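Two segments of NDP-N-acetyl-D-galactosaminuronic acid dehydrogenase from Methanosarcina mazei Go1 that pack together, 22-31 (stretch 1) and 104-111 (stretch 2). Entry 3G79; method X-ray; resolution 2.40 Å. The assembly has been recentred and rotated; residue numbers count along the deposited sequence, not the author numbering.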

# COMPACT_ATOMS: atom_id res chain seq x y z
N GLY A 22 -39.13 2.86 -0.44
CA GLY A 22 -39.25 4.23 -0.92
C GLY A 22 -37.85 4.71 -1.20
O GLY A 22 -36.91 4.32 -0.51
N VAL A 23 -37.69 5.48 -2.28
CA VAL A 23 -36.41 6.19 -2.46
C VAL A 23 -36.62 7.69 -2.53
O VAL A 23 -37.53 8.17 -3.22
CB VAL A 23 -35.66 5.68 -3.68
CG1 VAL A 23 -34.37 6.40 -3.83
CG2 VAL A 23 -35.39 4.18 -3.53
N LEU A 24 -35.83 8.42 -1.74
CA LEU A 24 -35.84 9.87 -1.78
C LEU A 24 -34.60 10.33 -2.51
O LEU A 24 -33.48 9.91 -2.15
CB LEU A 24 -35.81 10.46 -0.37
CG LEU A 24 -37.07 10.71 0.43
CD1 LEU A 24 -37.47 9.47 1.14
CD2 LEU A 24 -36.81 11.80 1.43
N GLY A 25 -34.79 11.20 -3.50
CA GLY A 25 -33.64 11.70 -4.28
C GLY A 25 -33.68 11.18 -5.70
O GLY A 25 -32.95 10.21 -6.07
N MET A 26 -34.53 11.80 -6.52
CA MET A 26 -34.64 11.37 -7.90
C MET A 26 -33.49 11.92 -8.79
O MET A 26 -33.71 12.67 -9.74
CB MET A 26 -36.05 11.61 -8.44
CG MET A 26 -37.12 10.72 -7.78
SD MET A 26 -36.85 8.91 -7.80
CE MET A 26 -38.04 8.46 -8.93
N GLY A 27 -32.26 11.52 -8.46
CA GLY A 27 -31.05 12.00 -9.15
C GLY A 27 -30.28 10.92 -9.89
O GLY A 27 -30.81 9.83 -10.17
N TYR A 28 -29.01 11.19 -10.22
CA TYR A 28 -28.28 10.21 -11.02
C TYR A 28 -28.23 8.82 -10.37
O TYR A 28 -28.35 7.83 -11.09
CB TYR A 28 -26.94 10.73 -11.62
CG TYR A 28 -25.82 11.10 -10.66
CD1 TYR A 28 -25.66 12.42 -10.20
CD2 TYR A 28 -24.88 10.15 -10.26
CE1 TYR A 28 -24.62 12.76 -9.30
CE2 TYR A 28 -23.82 10.49 -9.38
CZ TYR A 28 -23.71 11.79 -8.90
OH TYR A 28 -22.68 12.10 -8.04
N VAL A 29 -28.16 8.74 -9.03
CA VAL A 29 -28.11 7.47 -8.27
C VAL A 29 -29.44 6.95 -7.73
O VAL A 29 -29.66 5.74 -7.64
CB VAL A 29 -27.12 7.55 -7.06
CG1 VAL A 29 -25.69 7.47 -7.53
CG2 VAL A 29 -27.34 8.81 -6.26
N GLY A 30 -30.34 7.84 -7.34
CA GLY A 30 -31.57 7.40 -6.71
C GLY A 30 -32.54 6.83 -7.73
O GLY A 30 -33.37 5.97 -7.39
N ILE A 31 -32.46 7.29 -8.98
CA ILE A 31 -33.36 6.72 -10.00
C ILE A 31 -32.99 5.23 -10.32
O ILE A 31 -33.87 4.36 -10.28
CB ILE A 31 -33.44 7.57 -11.27
CG1 ILE A 31 -33.73 9.03 -10.89
CG2 ILE A 31 -34.48 6.96 -12.23
CD1 ILE A 31 -34.39 9.94 -11.97
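Stretch 2 (104-111) AVTLAIQT

Stretch 2 runs beside stretch 1 as a neighbouring parallel strand: residues 104-107 pair with 22-24, the axes 4.6 Å apart and crossing at -20°, with Gly-22 opposite Val-105, Val-23 opposite Thr-106 and Leu-24 opposite Leu-107. Four hydrogen bonds zip the backbones together: Gly-22 N to Ala-104 O (2.8 Å), Thr-106 N to Gly-22 O (2.9 Å), Leu-24 N to Thr-106 O (2.8 Å) and Ala-108 N to Leu-24 O (2.9 Å).

Side chains alternate between the faces. Val-23, with chi1 t, brings CG1 to 3.6 Å from Thr-106 CG2, a methyl contact that suits two beta-branched residues in extended backbone. On the other face Leu-24 (m, p) sets CD1 3.3 Å from Val-105 CG1 and CD2 4.2 Å from Leu-107 CD2, so its fork spans two residues of the partner.

Beyond the strands, glycine makes room. Gly-25, at phi 112°, has a backbone that itself calls for glycine, and its CA lies 3.6 Å from Ile-109 CG1. Gly-30 CA rests 3.7 Å from Ala-108 CB, where the small methyl fits closely. A water donates to Gly-25 O (3.0 Å) and Ala-108 O (2.6 Å) and accepts from Gly-30 N (3.1 Å). Gln-110, extended at chi2 (t), reaches back so that OE1 accepts from Tyr-28 N at 3.2 Å.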

# COMPACT_ATOMS: atom_id res chain seq x y z
N ALA A 104 -39.39 0.07 3.97
CA ALA A 104 -38.09 0.72 4.05
C ALA A 104 -38.01 1.95 3.19
O ALA A 104 -38.65 2.01 2.14
CB ALA A 104 -36.95 -0.25 3.68
N VAL A 105 -37.22 2.92 3.63
CA VAL A 105 -36.97 4.11 2.85
C VAL A 105 -35.48 4.34 2.80
O VAL A 105 -34.81 4.26 3.81
CB VAL A 105 -37.59 5.36 3.46
CG1 VAL A 105 -37.44 6.52 2.54
CG2 VAL A 105 -39.03 5.12 3.73
N THR A 106 -35.03 4.71 1.62
CA THR A 106 -33.64 5.01 1.30
C THR A 106 -33.46 6.52 0.94
O THR A 106 -34.29 7.11 0.21
CB THR A 106 -33.24 4.06 0.17
OG1 THR A 106 -32.29 3.12 0.65
CG2 THR A 106 -32.73 4.79 -1.02
N LEU A 107 -32.41 7.14 1.48
CA LEU A 107 -32.01 8.51 1.13
C LEU A 107 -30.80 8.50 0.26
O LEU A 107 -29.69 8.27 0.73
CB LEU A 107 -31.65 9.36 2.36
CG LEU A 107 -32.90 9.48 3.21
CD1 LEU A 107 -32.68 8.72 4.50
CD2 LEU A 107 -33.19 10.93 3.43
N ALA A 108 -31.06 8.79 -1.00
CA ALA A 108 -30.08 8.74 -2.07
C ALA A 108 -29.98 10.12 -2.67
O ALA A 108 -30.11 10.31 -3.86
CB ALA A 108 -30.55 7.69 -3.14
N ILE A 109 -29.73 11.10 -1.84
CA ILE A 109 -29.87 12.46 -2.27
C ILE A 109 -28.49 12.98 -2.60
O ILE A 109 -27.57 12.83 -1.78
CB ILE A 109 -30.58 13.28 -1.19
CG1 ILE A 109 -32.09 13.01 -1.25
CG2 ILE A 109 -30.26 14.78 -1.31
CD1 ILE A 109 -32.88 13.51 -0.06
N GLN A 110 -28.32 13.53 -3.81
CA GLN A 110 -27.05 14.12 -4.21
C GLN A 110 -26.52 14.96 -3.05
O GLN A 110 -27.25 15.75 -2.44
CB GLN A 110 -27.15 14.93 -5.52
CG GLN A 110 -27.01 14.06 -6.84
CD GLN A 110 -27.60 14.71 -8.14
OE1 GLN A 110 -27.95 14.00 -9.11
NE2 GLN A 110 -27.72 16.05 -8.15
N THR A 111 -25.27 14.74 -2.69
CA THR A 111 -24.65 15.49 -1.62
C THR A 111 -23.57 16.36 -2.25
O THR A 111 -22.40 16.30 -1.85
CB THR A 111 -24.06 14.57 -0.56
OG1 THR A 111 -23.60 15.36 0.53
CG2 THR A 111 -22.88 13.74 -1.10
O HOH W 1 -30.01 10.80 -6.38